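Local coordinates for protein-glutamine gamma-glutamyltransferase 2 (Pagrus major, PDB 1G0D) that probably catalyses the calcium-dependent joining of peptide-bound glutamine to lysine side chains and other primary amines, cross-linking or aminating proteins, at residues A[16-21]-A[40-45]; A[221-226]-A[277-282]; A[366-371]-A[388-393]. One frame throughout, in Å; residues are numbered along the deposited sequence.

Contact 1: residues A[16-21]-A[40-45]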
ATOM      1  N   HIS A  16      -2.707 -21.954 -22.290  1.00 16.71           N
ATOM      2  CA  HIS A  16      -2.886 -20.732 -23.064  1.00 17.91           C
ATOM      3  C   HIS A  16      -4.372 -20.355 -23.075  1.00 21.51           C
ATOM      4  O   HIS A  16      -4.749 -19.179 -23.057  1.00 22.32           O
ATOM      5  CB  HIS A  16      -2.426 -20.974 -24.491  1.00 19.23           C
ATOM      6  CG  HIS A  16      -0.978 -20.712 -24.704  1.00 17.27           C
ATOM      7  ND1 HIS A  16      -0.005 -21.655 -24.446  1.00 17.03           N
ATOM      8  CD2 HIS A  16      -0.327 -19.603 -25.118  1.00 19.10           C
ATOM      9  CE1 HIS A  16       1.184 -21.137 -24.687  1.00 17.75           C
ATOM     10  NE2 HIS A  16       1.017 -19.891 -25.100  1.00 23.65           N
ATOM     11  N   GLU A  17      -5.204 -21.390 -23.110  1.00 23.25           N
ATOM     12  CA  GLU A  17      -6.641 -21.246 -23.161  1.00 21.36           C
ATOM     13  C   GLU A  17      -7.278 -21.059 -21.793  1.00 19.61           C
ATOM     14  O   GLU A  17      -8.024 -20.105 -21.576  1.00 22.32           O
ATOM     15  CB  GLU A  17      -7.224 -22.473 -23.867  1.00 23.86           C
ATOM     16  CG  GLU A  17      -6.694 -22.652 -25.298  1.00 35.26           C
ATOM     17  CD  GLU A  17      -5.578 -23.710 -25.445  1.00 39.72           C
ATOM     18  OE1 GLU A  17      -4.776 -23.894 -24.498  1.00 40.79           O
ATOM     19  OE2 GLU A  17      -5.507 -24.356 -26.525  1.00 44.73           O
ATOM     20  N   ASN A  18      -6.997 -21.972 -20.871  1.00 18.21           N
ATOM     21  CA  ASN A  18      -7.570 -21.891 -19.531  1.00 13.28           C
ATOM     22  C   ASN A  18      -7.142 -20.589 -18.893  1.00 13.27           C
ATOM     23  O   ASN A  18      -7.962 -19.882 -18.299  1.00 16.74           O
ATOM     24  CB  ASN A  18      -7.100 -23.073 -18.685  1.00 12.70           C
ATOM     25  CG  ASN A  18      -7.824 -24.384 -19.050  1.00 14.09           C
ATOM     26  OD1 ASN A  18      -9.026 -24.394 -19.241  1.00 17.21           O
ATOM     27  ND2 ASN A  18      -7.094 -25.474 -19.130  1.00 10.68           N
ATOM     28  N   ASN A  19      -5.861 -20.259 -19.041  1.00 11.22           N
ATOM     29  CA  ASN A  19      -5.293 -19.045 -18.466  1.00 10.32           C
ATOM     30  C   ASN A  19      -5.919 -17.784 -19.019  1.00 14.87           C
ATOM     31  O   ASN A  19      -5.991 -16.779 -18.310  1.00 13.45           O
ATOM     32  CB  ASN A  19      -3.792 -19.001 -18.689  1.00  6.07           C
ATOM     33  CG  ASN A  19      -3.047 -19.979 -17.793  1.00  7.59           C
ATOM     34  OD1 ASN A  19      -3.645 -20.888 -17.222  1.00  2.00           O
ATOM     35  ND2 ASN A  19      -1.725 -19.791 -17.663  1.00  8.13           N
ATOM     36  N   LEU A  20      -6.372 -17.833 -20.278  1.00 17.28           N
ATOM     37  CA  LEU A  20      -7.013 -16.674 -20.894  1.00 17.10           C
ATOM     38  C   LEU A  20      -8.367 -16.512 -20.237  1.00 18.27           C
ATOM     39  O   LEU A  20      -8.753 -15.404 -19.867  1.00 23.79           O
ATOM     40  CB  LEU A  20      -7.211 -16.861 -22.403  1.00 16.75           C
ATOM     41  CG  LEU A  20      -6.937 -15.671 -23.366  1.00 20.34           C
ATOM     42  CD1 LEU A  20      -8.011 -15.638 -24.445  1.00 15.04           C
ATOM     43  CD2 LEU A  20      -6.858 -14.310 -22.651  1.00 17.06           C
ATOM     44  N   ALA A  21      -9.064 -17.630 -20.068  1.00 10.91           N
ATOM     45  CA  ALA A  21     -10.382 -17.637 -19.470  1.00 11.38           C
ATOM     46  C   ALA A  21     -10.394 -17.295 -17.978  1.00 14.02           C
ATOM     47  O   ALA A  21     -11.388 -16.815 -17.436  1.00 15.05           O
ATOM     48  CB  ALA A  21     -11.022 -19.004 -19.693  1.00  9.68           C
ATOM     49  N   PHE A  40     -12.145 -25.657 -15.556  1.00 11.19           N
ATOM     50  CA  PHE A  40     -11.028 -25.618 -16.482  1.00 13.01           C
ATOM     51  C   PHE A  40     -10.944 -26.956 -17.244  1.00 15.28           C
ATOM     52  O   PHE A  40     -11.321 -27.987 -16.706  1.00 19.53           O
ATOM     53  CB  PHE A  40      -9.702 -25.208 -15.773  1.00 12.52           C
ATOM     54  CG  PHE A  40      -9.283 -26.062 -14.578  1.00 11.76           C
ATOM     55  CD1 PHE A  40      -9.823 -25.850 -13.315  1.00 17.04           C
ATOM     56  CD2 PHE A  40      -8.285 -27.038 -14.710  1.00 14.15           C
ATOM     57  CE1 PHE A  40      -9.379 -26.603 -12.200  1.00 10.07           C
ATOM     58  CE2 PHE A  40      -7.843 -27.781 -13.619  1.00  8.21           C
ATOM     59  CZ  PHE A  40      -8.398 -27.558 -12.363  1.00 11.44           C
ATOM     60  N   SER A  41     -10.516 -26.941 -18.512  1.00 15.64           N
ATOM     61  CA  SER A  41     -10.450 -28.180 -19.302  1.00 16.40           C
ATOM     62  C   SER A  41      -9.064 -28.558 -19.780  1.00 16.63           C
ATOM     63  O   SER A  41      -8.369 -27.759 -20.391  1.00 20.72           O
ATOM     64  CB  SER A  41     -11.341 -28.082 -20.524  1.00 15.18           C
ATOM     65  OG  SER A  41     -12.617 -27.648 -20.156  1.00 19.07           O
ATOM     66  N   ILE A  42      -8.693 -29.802 -19.530  1.00 13.98           N
ATOM     67  CA  ILE A  42      -7.389 -30.310 -19.905  1.00 18.02           C
ATOM     68  C   ILE A  42      -7.658 -31.566 -20.708  1.00 18.52           C
ATOM     69  O   ILE A  42      -8.779 -32.055 -20.696  1.00 22.24           O
ATOM     70  CB  ILE A  42      -6.548 -30.627 -18.618  1.00 18.87           C
ATOM     71  CG1 ILE A  42      -7.185 -31.775 -17.824  1.00 18.09           C
ATOM     72  CG2 ILE A  42      -6.489 -29.354 -17.689  1.00 19.15           C
ATOM     73  CD1 ILE A  42      -6.227 -32.494 -16.860  1.00 18.92           C
ATOM     74  N   THR A  43      -6.665 -32.091 -21.409  1.00 19.22           N
ATOM     75  CA  THR A  43      -6.880 -33.306 -22.193  1.00 22.40           C
ATOM     76  C   THR A  43      -5.882 -34.414 -21.898  1.00 22.29           C
ATOM     77  O   THR A  43      -4.756 -34.153 -21.522  1.00 21.53           O
ATOM     78  CB  THR A  43      -6.770 -33.043 -23.680  1.00 23.68           C
ATOM     79  OG1 THR A  43      -5.682 -32.134 -23.922  1.00 28.07           O
ATOM     80  CG2 THR A  43      -8.061 -32.479 -24.203  1.00 26.12           C
ATOM     81  N   LEU A  44      -6.318 -35.647 -22.079  1.00 24.15           N
ATOM     82  CA  LEU A  44      -5.488 -36.818 -21.894  1.00 25.01           C
ATOM     83  C   LEU A  44      -5.277 -37.325 -23.303  1.00 29.25           C
ATOM     84  O   LEU A  44      -6.240 -37.831 -23.896  1.00 27.98           O
ATOM     85  CB  LEU A  44      -6.253 -37.932 -21.209  1.00 25.56           C
ATOM     86  CG  LEU A  44      -6.402 -38.161 -19.736  1.00 24.93           C
ATOM     87  CD1 LEU A  44      -6.461 -39.644 -19.484  1.00 24.55           C
ATOM     88  CD2 LEU A  44      -5.266 -37.533 -19.020  1.00 33.62           C
ATOM     89  N   GLN A  45      -4.073 -37.195 -23.867  1.00 32.95           N
ATOM     90  CA  GLN A  45      -3.838 -37.751 -25.205  1.00 34.00           C
ATOM     91  C   GLN A  45      -3.546 -39.229 -25.030  1.00 31.78           C
ATOM     92  O   GLN A  45      -2.569 -39.603 -24.397  1.00 31.22           O
ATOM     93  CB  GLN A  45      -2.663 -37.091 -25.903  1.00 37.88           C
ATOM     94  CG  GLN A  45      -2.884 -37.007 -27.395  1.00 49.83           C
ATOM     95  CD  GLN A  45      -1.701 -37.532 -28.200  1.00 59.93           C
ATOM     96  OE1 GLN A  45      -0.693 -36.834 -28.352  1.00 63.63           O
ATOM     97  NE2 GLN A  45      -1.818 -38.767 -28.730  1.00 68.01           N
TER
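Asn18 on helix 15-21 reaches across to Ser41 at the start of strand 40-46 and grips both polar groups of its backbone. The helix and strand segments run antiparallel, at 178°, with their axes 8.4 Å apart. From CB, which heads toward the strand, the chain continues with CG anti to the carbonyl carbon (chi1 -76°), so that the amide is carried out to the strand edge. CG lies 3.7 Å from Ser41 O. One branch, OD1, accepts from Ser41 N at 3.0 Å, with the donor nitrogen 28° off the plane of the Asn18 carbonyl, and also rests 3.6 Å from Phe40 CB. The other, ND2, donates to Ser41 O at 2.9 Å; that oxygen lies close to the plane of the asparagine amide, whereas ND2 sits well above the plane of the peptide carbonyl. Beyond this bond, the methyl Ile42 CG2 is 4.2 Å from ND2. Losing this amide to an alanine is likely to leave the N-H and C=O of Ser41 without mates and to open a gap beside the strand. Farther along the same edge, Thr43 and Gln45 pair with strand 8-12, while Phe40 and Ile42 bond to strand 92-98 on the other edge. One amide thus accepts and donates, only loosely like a strand's peptide group, holding helix to N-terminal beta-sandwich by hydrogen bonds more than by apolar packing.

Contact 2: residues A[221-226]-A[277-282]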
ATOM      1  N   ALA A 221       0.374  -9.575   8.009  1.00 21.22           N
ATOM      2  CA  ALA A 221       1.293  -9.828   9.110  1.00 16.67           C
ATOM      3  C   ALA A 221       2.734 -10.074   8.667  1.00 17.89           C
ATOM      4  O   ALA A 221       3.681  -9.671   9.358  1.00 19.58           O
ATOM      5  CB  ALA A 221       0.782 -10.997   9.931  1.00 12.26           C
ATOM      6  N   MET A 222       2.908 -10.713   7.515  1.00 19.35           N
ATOM      7  CA  MET A 222       4.247 -11.028   7.010  1.00 19.60           C
ATOM      8  C   MET A 222       5.009  -9.886   6.341  1.00 20.20           C
ATOM      9  O   MET A 222       6.245  -9.929   6.245  1.00 22.25           O
ATOM     10  CB  MET A 222       4.160 -12.198   6.044  1.00 17.00           C
ATOM     11  CG  MET A 222       3.770 -13.492   6.725  1.00 17.85           C
ATOM     12  SD  MET A 222       5.216 -14.306   7.422  1.00 17.51           S
ATOM     13  CE  MET A 222       6.460 -13.988   6.050  1.00  8.78           C
ATOM     14  N   VAL A 223       4.281  -8.873   5.873  1.00 18.10           N
ATOM     15  CA  VAL A 223       4.925  -7.748   5.196  1.00 16.91           C
ATOM     16  C   VAL A 223       5.949  -7.026   6.042  1.00 17.66           C
ATOM     17  O   VAL A 223       7.010  -6.663   5.544  1.00 20.71           O
ATOM     18  CB  VAL A 223       3.899  -6.747   4.674  1.00 12.09           C
ATOM     19  CG1 VAL A 223       4.595  -5.552   4.010  1.00 11.94           C
ATOM     20  CG2 VAL A 223       3.012  -7.452   3.694  1.00 11.62           C
ATOM     21  N   ASN A 224       5.650  -6.813   7.316  1.00 19.00           N
ATOM     22  CA  ASN A 224       6.622  -6.160   8.156  1.00 19.66           C
ATOM     23  C   ASN A 224       6.687  -6.686   9.574  1.00 22.60           C
ATOM     24  O   ASN A 224       7.747  -7.044  10.047  1.00 25.88           O
ATOM     25  CB  ASN A 224       6.378  -4.661   8.191  1.00 18.39           C
ATOM     26  CG  ASN A 224       7.278  -3.949   9.188  1.00 15.81           C
ATOM     27  OD1 ASN A 224       6.829  -3.147   9.999  1.00 14.36           O
ATOM     28  ND2 ASN A 224       8.561  -4.244   9.123  1.00 21.25           N
ATOM     29  N   SER A 225       5.553  -6.759  10.250  1.00 26.81           N
ATOM     30  CA  SER A 225       5.559  -7.190  11.638  1.00 26.67           C
ATOM     31  C   SER A 225       6.371  -8.435  11.962  1.00 30.91           C
ATOM     32  O   SER A 225       6.984  -8.495  13.040  1.00 35.51           O
ATOM     33  CB  SER A 225       4.127  -7.362  12.157  1.00 23.08           C
ATOM     34  OG  SER A 225       3.666  -8.668  11.921  1.00 24.59           O
ATOM     35  N   ASN A 226       6.383  -9.431  11.072  1.00 32.14           N
ATOM     36  CA  ASN A 226       7.143 -10.652  11.353  1.00 28.71           C
ATOM     37  C   ASN A 226       8.617 -10.361  11.172  1.00 31.91           C
ATOM     38  O   ASN A 226       9.097 -10.166  10.048  1.00 30.48           O
ATOM     39  CB  ASN A 226       6.706 -11.793  10.447  1.00 26.15           C
ATOM     40  CG  ASN A 226       7.499 -13.056  10.687  1.00 27.53           C
ATOM     41  OD1 ASN A 226       8.736 -13.049  10.676  1.00 28.66           O
ATOM     42  ND2 ASN A 226       6.794 -14.156  10.907  1.00 28.77           N
ATOM     43  N   ALA A 277       1.866  -0.830  -0.313  1.00 12.25           N
ATOM     44  CA  ALA A 277       2.057  -1.139  -1.730  1.00 10.53           C
ATOM     45  C   ALA A 277       2.464  -2.580  -1.904  1.00 13.94           C
ATOM     46  O   ALA A 277       1.916  -3.239  -2.746  1.00 21.45           O
ATOM     47  CB  ALA A 277       3.100  -0.304  -2.294  1.00 15.07           C
ATOM     48  N   VAL A 278       3.421  -3.085  -1.125  1.00 13.62           N
ATOM     49  CA  VAL A 278       3.828  -4.497  -1.251  1.00  6.95           C
ATOM     50  C   VAL A 278       2.651  -5.411  -0.854  1.00 12.57           C
ATOM     51  O   VAL A 278       2.488  -6.497  -1.394  1.00 16.30           O
ATOM     52  CB  VAL A 278       5.066  -4.795  -0.355  1.00  8.08           C
ATOM     53  CG1 VAL A 278       5.354  -6.267  -0.266  1.00  5.45           C
ATOM     54  CG2 VAL A 278       6.253  -4.095  -0.890  1.00  3.58           C
ATOM     55  N   ALA A 279       1.811  -4.985   0.086  1.00 17.70           N
ATOM     56  CA  ALA A 279       0.645  -5.805   0.496  1.00 16.78           C
ATOM     57  C   ALA A 279      -0.305  -5.842  -0.676  1.00 18.99           C
ATOM     58  O   ALA A 279      -0.870  -6.885  -0.987  1.00 23.92           O
ATOM     59  CB  ALA A 279      -0.099  -5.193   1.737  1.00 15.87           C
ATOM     60  N   CYS A 280      -0.485  -4.687  -1.314  1.00 15.31           N
ATOM     61  CA  CYS A 280      -1.354  -4.592  -2.462  1.00 12.82           C
ATOM     62  C   CYS A 280      -0.920  -5.505  -3.578  1.00 11.37           C
ATOM     63  O   CYS A 280      -1.752  -6.169  -4.147  1.00 18.55           O
ATOM     64  CB  CYS A 280      -1.372  -3.185  -3.001  1.00 13.91           C
ATOM     65  SG  CYS A 280      -2.655  -2.878  -4.198  1.00 14.24           S
ATOM     66  N   THR A 281       0.368  -5.541  -3.896  1.00 12.55           N
ATOM     67  CA  THR A 281       0.888  -6.382  -4.990  1.00  9.27           C
ATOM     68  C   THR A 281       0.583  -7.850  -4.789  1.00 12.65           C
ATOM     69  O   THR A 281       0.225  -8.561  -5.718  1.00 15.11           O
ATOM     70  CB  THR A 281       2.416  -6.278  -5.113  1.00  8.20           C
ATOM     71  OG1 THR A 281       2.764  -5.167  -5.943  1.00  9.76           O
ATOM     72  CG2 THR A 281       2.973  -7.492  -5.759  1.00  4.04           C
ATOM     73  N   VAL A 282       0.746  -8.309  -3.561  1.00 13.20           N
ATOM     74  CA  VAL A 282       0.528  -9.703  -3.249  1.00 14.07           C
ATOM     75  C   VAL A 282      -0.947 -10.102  -3.178  1.00 14.80           C
ATOM     76  O   VAL A 282      -1.324 -11.149  -3.669  1.00 20.17           O
ATOM     77  CB  VAL A 282       1.262 -10.078  -1.893  1.00 14.93           C
ATOM     78  CG1 VAL A 282       0.927 -11.530  -1.490  1.00 15.58           C
ATOM     79  CG2 VAL A 282       2.800  -9.900  -2.057  1.00 10.00           C
TER
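Val223, in the last turn of helix 212-223, meets Val278 and Ala279 of helix 272-286 with its two methyls, one for each partner. CG1 lies anti to the backbone N (chi1 178°) and approaches the Val278 methyl CG1 tip to tip at 4.4 Å. The second branch, CG2, comes down on Ala279, 4.3 Å from its CB and equally far from its CA. With alanine there, the valine methyl can come close to the backbone of the partner helix, the nearest CA atoms, those of Val223 and Ala279, being 6.6 Å apart. This buried apolar patch contains no hydrogen bond between the segments and amounts to three side chains in light van der Waals contact. Past Val223 the chain leaves the interface, and the partly exposed Asn224, Ser225 and Asn226 form a polar turn that folds back on its own helix. There Ala221 O takes two donors: Ser225 OG, 2.8 Å away and on a lone pair in the carbonyl plane, and Asn226 N at 3.2 Å. Helix 272-286 starts at the active-site Cys272, as in the papain-like fold, and the side chain of Ala279 is about 8 Å from that of the active-site Asp355. Phe275 also packs on Val223, while Ile255 and Leu256 of helix 253-261 cover Val278, and backbone hydrogen bonds tie Met222 to Val231 and Val223 to Leu232, the first residue of strand 232-234.

Contact 3: residues A[366-371]-A[388-393]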
ATOM      1  N   PHE A 366       2.206  -5.900  16.356  1.00 30.23           N
ATOM      2  CA  PHE A 366       0.816  -6.058  15.961  1.00 27.62           C
ATOM      3  C   PHE A 366       0.303  -5.339  14.717  1.00 23.10           C
ATOM      4  O   PHE A 366       0.085  -4.140  14.746  1.00 17.40           O
ATOM      5  CB  PHE A 366      -0.086  -5.693  17.146  1.00 28.31           C
ATOM      6  CG  PHE A 366       0.159  -6.519  18.365  1.00 24.40           C
ATOM      7  CD1 PHE A 366      -0.076  -5.994  19.626  1.00 27.22           C
ATOM      8  CD2 PHE A 366       0.620  -7.822  18.251  1.00 23.31           C
ATOM      9  CE1 PHE A 366       0.146  -6.749  20.756  1.00 26.02           C
ATOM     10  CE2 PHE A 366       0.846  -8.581  19.356  1.00 22.30           C
ATOM     11  CZ  PHE A 366       0.613  -8.051  20.613  1.00 27.11           C
ATOM     12  N   CYS A 367       0.082  -6.087  13.638  1.00 23.07           N
ATOM     13  CA  CYS A 367      -0.451  -5.513  12.407  1.00 21.88           C
ATOM     14  C   CYS A 367      -1.948  -5.328  12.690  1.00 21.15           C
ATOM     15  O   CYS A 367      -2.448  -5.844  13.715  1.00 14.86           O
ATOM     16  CB  CYS A 367      -0.251  -6.487  11.249  1.00 22.04           C
ATOM     17  SG  CYS A 367      -1.414  -7.925  11.247  1.00 32.67           S
ATOM     18  N   CYS A 368      -2.655  -4.611  11.801  1.00 18.66           N
ATOM     19  CA  CYS A 368      -4.100  -4.372  11.961  1.00 18.23           C
ATOM     20  C   CYS A 368      -5.026  -4.971  10.892  1.00 19.26           C
ATOM     21  O   CYS A 368      -4.687  -5.013   9.712  1.00 18.04           O
ATOM     22  CB  CYS A 368      -4.374  -2.873  12.046  1.00 17.39           C
ATOM     23  SG  CYS A 368      -4.136  -2.255  13.734  1.00 21.80           S
ATOM     24  N   GLY A 369      -6.204  -5.425  11.331  1.00 17.15           N
ATOM     25  CA  GLY A 369      -7.185  -5.974  10.423  1.00 12.93           C
ATOM     26  C   GLY A 369      -7.057  -7.442  10.088  1.00 12.57           C
ATOM     27  O   GLY A 369      -6.146  -8.093  10.553  1.00 14.46           O
ATOM     28  N   PRO A 370      -7.928  -7.976   9.216  1.00 11.63           N
ATOM     29  CA  PRO A 370      -8.995  -7.266   8.503  1.00 10.98           C
ATOM     30  C   PRO A 370     -10.130  -6.707   9.326  1.00 13.29           C
ATOM     31  O   PRO A 370     -10.824  -7.440  10.020  1.00 18.44           O
ATOM     32  CB  PRO A 370      -9.487  -8.297   7.499  1.00  7.41           C
ATOM     33  CG  PRO A 370      -9.220  -9.536   8.127  1.00  9.77           C
ATOM     34  CD  PRO A 370      -7.932  -9.396   8.874  1.00 11.27           C
ATOM     35  N   CYS A 371     -10.330  -5.395   9.209  1.00 15.53           N
ATOM     36  CA  CYS A 371     -11.385  -4.679   9.927  1.00 14.34           C
ATOM     37  C   CYS A 371     -12.398  -4.015   8.981  1.00 13.10           C
ATOM     38  O   CYS A 371     -12.037  -3.214   8.136  1.00 14.29           O
ATOM     39  CB  CYS A 371     -10.772  -3.586  10.835  1.00  7.81           C
ATOM     40  SG  CYS A 371     -12.048  -2.624  11.667  1.00 17.46           S
ATOM     41  N   PRO A 388     -10.734  -0.899  17.293  1.00 14.64           N
ATOM     42  CA  PRO A 388     -10.415   0.282  18.122  1.00  9.14           C
ATOM     43  C   PRO A 388      -9.237   1.045  17.606  1.00 11.55           C
ATOM     44  O   PRO A 388      -9.237   2.275  17.590  1.00 16.81           O
ATOM     45  CB  PRO A 388     -10.140  -0.295  19.512  1.00  3.77           C
ATOM     46  CG  PRO A 388     -10.833  -1.596  19.520  1.00  4.10           C
ATOM     47  CD  PRO A 388     -10.668  -2.127  18.114  1.00  8.15           C
ATOM     48  N   PHE A 389      -8.232   0.307  17.170  1.00 12.52           N
ATOM     49  CA  PHE A 389      -7.035   0.919  16.654  1.00 13.01           C
ATOM     50  C   PHE A 389      -7.268   1.604  15.366  1.00 16.51           C
ATOM     51  O   PHE A 389      -6.718   2.681  15.148  1.00 21.55           O
ATOM     52  CB  PHE A 389      -5.937  -0.101  16.470  1.00 10.92           C
ATOM     53  CG  PHE A 389      -5.279  -0.440  17.734  1.00 15.50           C
ATOM     54  CD1 PHE A 389      -5.814  -1.432  18.562  1.00 17.03           C
ATOM     55  CD2 PHE A 389      -4.208   0.311  18.185  1.00 11.17           C
ATOM     56  CE1 PHE A 389      -5.296  -1.650  19.826  1.00 17.78           C
ATOM     57  CE2 PHE A 389      -3.685   0.088  19.453  1.00 15.88           C
ATOM     58  CZ  PHE A 389      -4.232  -0.889  20.269  1.00 14.00           C
ATOM     59  N   VAL A 390      -8.076   0.990  14.502  1.00 19.48           N
ATOM     60  CA  VAL A 390      -8.370   1.582  13.204  1.00 18.78           C
ATOM     61  C   VAL A 390      -9.362   2.739  13.319  1.00 19.76           C
ATOM     62  O   VAL A 390      -9.323   3.670  12.539  1.00 20.37           O
ATOM     63  CB  VAL A 390      -8.914   0.545  12.225  1.00 17.59           C
ATOM     64  CG1 VAL A 390      -9.309   1.257  10.894  1.00 18.48           C
ATOM     65  CG2 VAL A 390      -7.863  -0.568  12.025  1.00  7.32           C
ATOM     66  N   PHE A 391     -10.230   2.691  14.315  1.00 22.17           N
ATOM     67  CA  PHE A 391     -11.170   3.781  14.528  1.00 21.77           C
ATOM     68  C   PHE A 391     -10.373   4.993  15.093  1.00 22.13           C
ATOM     69  O   PHE A 391     -10.689   6.145  14.799  1.00 25.21           O
ATOM     70  CB  PHE A 391     -12.255   3.321  15.516  1.00 21.60           C
ATOM     71  CG  PHE A 391     -13.314   4.356  15.794  1.00 21.40           C
ATOM     72  CD1 PHE A 391     -13.126   5.331  16.771  1.00 20.33           C
ATOM     73  CD2 PHE A 391     -14.502   4.361  15.089  1.00 19.03           C
ATOM     74  CE1 PHE A 391     -14.103   6.283  17.030  1.00 17.96           C
ATOM     75  CE2 PHE A 391     -15.485   5.318  15.349  1.00 15.95           C
ATOM     76  CZ  PHE A 391     -15.280   6.275  16.313  1.00 14.72           C
ATOM     77  N   ALA A 392      -9.326   4.739  15.887  1.00 21.22           N
ATOM     78  CA  ALA A 392      -8.524   5.823  16.487  1.00 16.34           C
ATOM     79  C   ALA A 392      -7.733   6.554  15.449  1.00 14.67           C
ATOM     80  O   ALA A 392      -7.619   7.772  15.457  1.00 15.72           O
ATOM     81  CB  ALA A 392      -7.569   5.273  17.525  1.00 14.75           C
ATOM     82  N   GLU A 393      -7.161   5.773  14.557  1.00 14.58           N
ATOM     83  CA  GLU A 393      -6.343   6.279  13.469  1.00 16.11           C
ATOM     84  C   GLU A 393      -6.976   7.452  12.720  1.00 16.66           C
ATOM     85  O   GLU A 393      -6.326   8.410  12.305  1.00 19.35           O
ATOM     86  CB  GLU A 393      -6.106   5.113  12.501  1.00 15.94           C
ATOM     87  CG  GLU A 393      -5.456   5.478  11.202  1.00 17.69           C
ATOM     88  CD  GLU A 393      -3.976   5.635  11.359  1.00 22.89           C
ATOM     89  OE1 GLU A 393      -3.445   6.614  10.790  1.00 21.91           O
ATOM     90  OE2 GLU A 393      -3.350   4.783  12.054  1.00 23.67           O
TER
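Val390 points its CG2 methyl at Cys368 and Cys371 because its other methyl is turned anti to the backbone N (chi1 176°), leaving CG2 anti to the carbonyl carbon. Cys368, with chi1 -84°, swings its sulphur past this valine to the preceding helix residue. CG2 of Val390 sits 4.2 Å from CB of Cys368 and 4.4 Å from CB of Cys371, touching both cysteines by their methylenes. The sulphur SG of Cys368 lies 3.9 Å from CB of Phe389, a partly exposed residue. The helix segment crosses the strand segment almost squarely, at 97°, with 8.7 Å between the axes. Strand 368-372 is an outer strand of the antiparallel sheet of the papain-like catalytic core, next to strand 350-355. The backbone of Cys368 is hydrogen-bonded to that of the active-site Asp355 on that strand, and its side chain lies about 4 Å from that of the aspartate. Between the two cysteines comes Gly369, followed by a cis peptide bond to Pro370; the glycine's backbone shape would jam a CB against the preceding carbonyl oxygen. Ile376 of helix 373-378 packs on both Cys371 and Val390.

How the contacts relate
From the N terminus the three contacts follow in series, none nesting within or crossing another. Contact 1 closes an 18-residue excursion inside the N-terminal domain, tying a short helix to the sheet from which the chain had just come. The chain then enters the catalytic core, where contact 2 closes a 50-residue loop between two helices, and contact 3 a 16-residue one between an edge strand and a following helix. Contact 1 stands apart, its centre about 32 Å from that of contact 2 and about 42 Å from that of contact 3. Contacts 2 and 3 touch, Ala221 CA packing 3.9 Å from Cys367 SG, which joins helix 212-223 to segment 366-371.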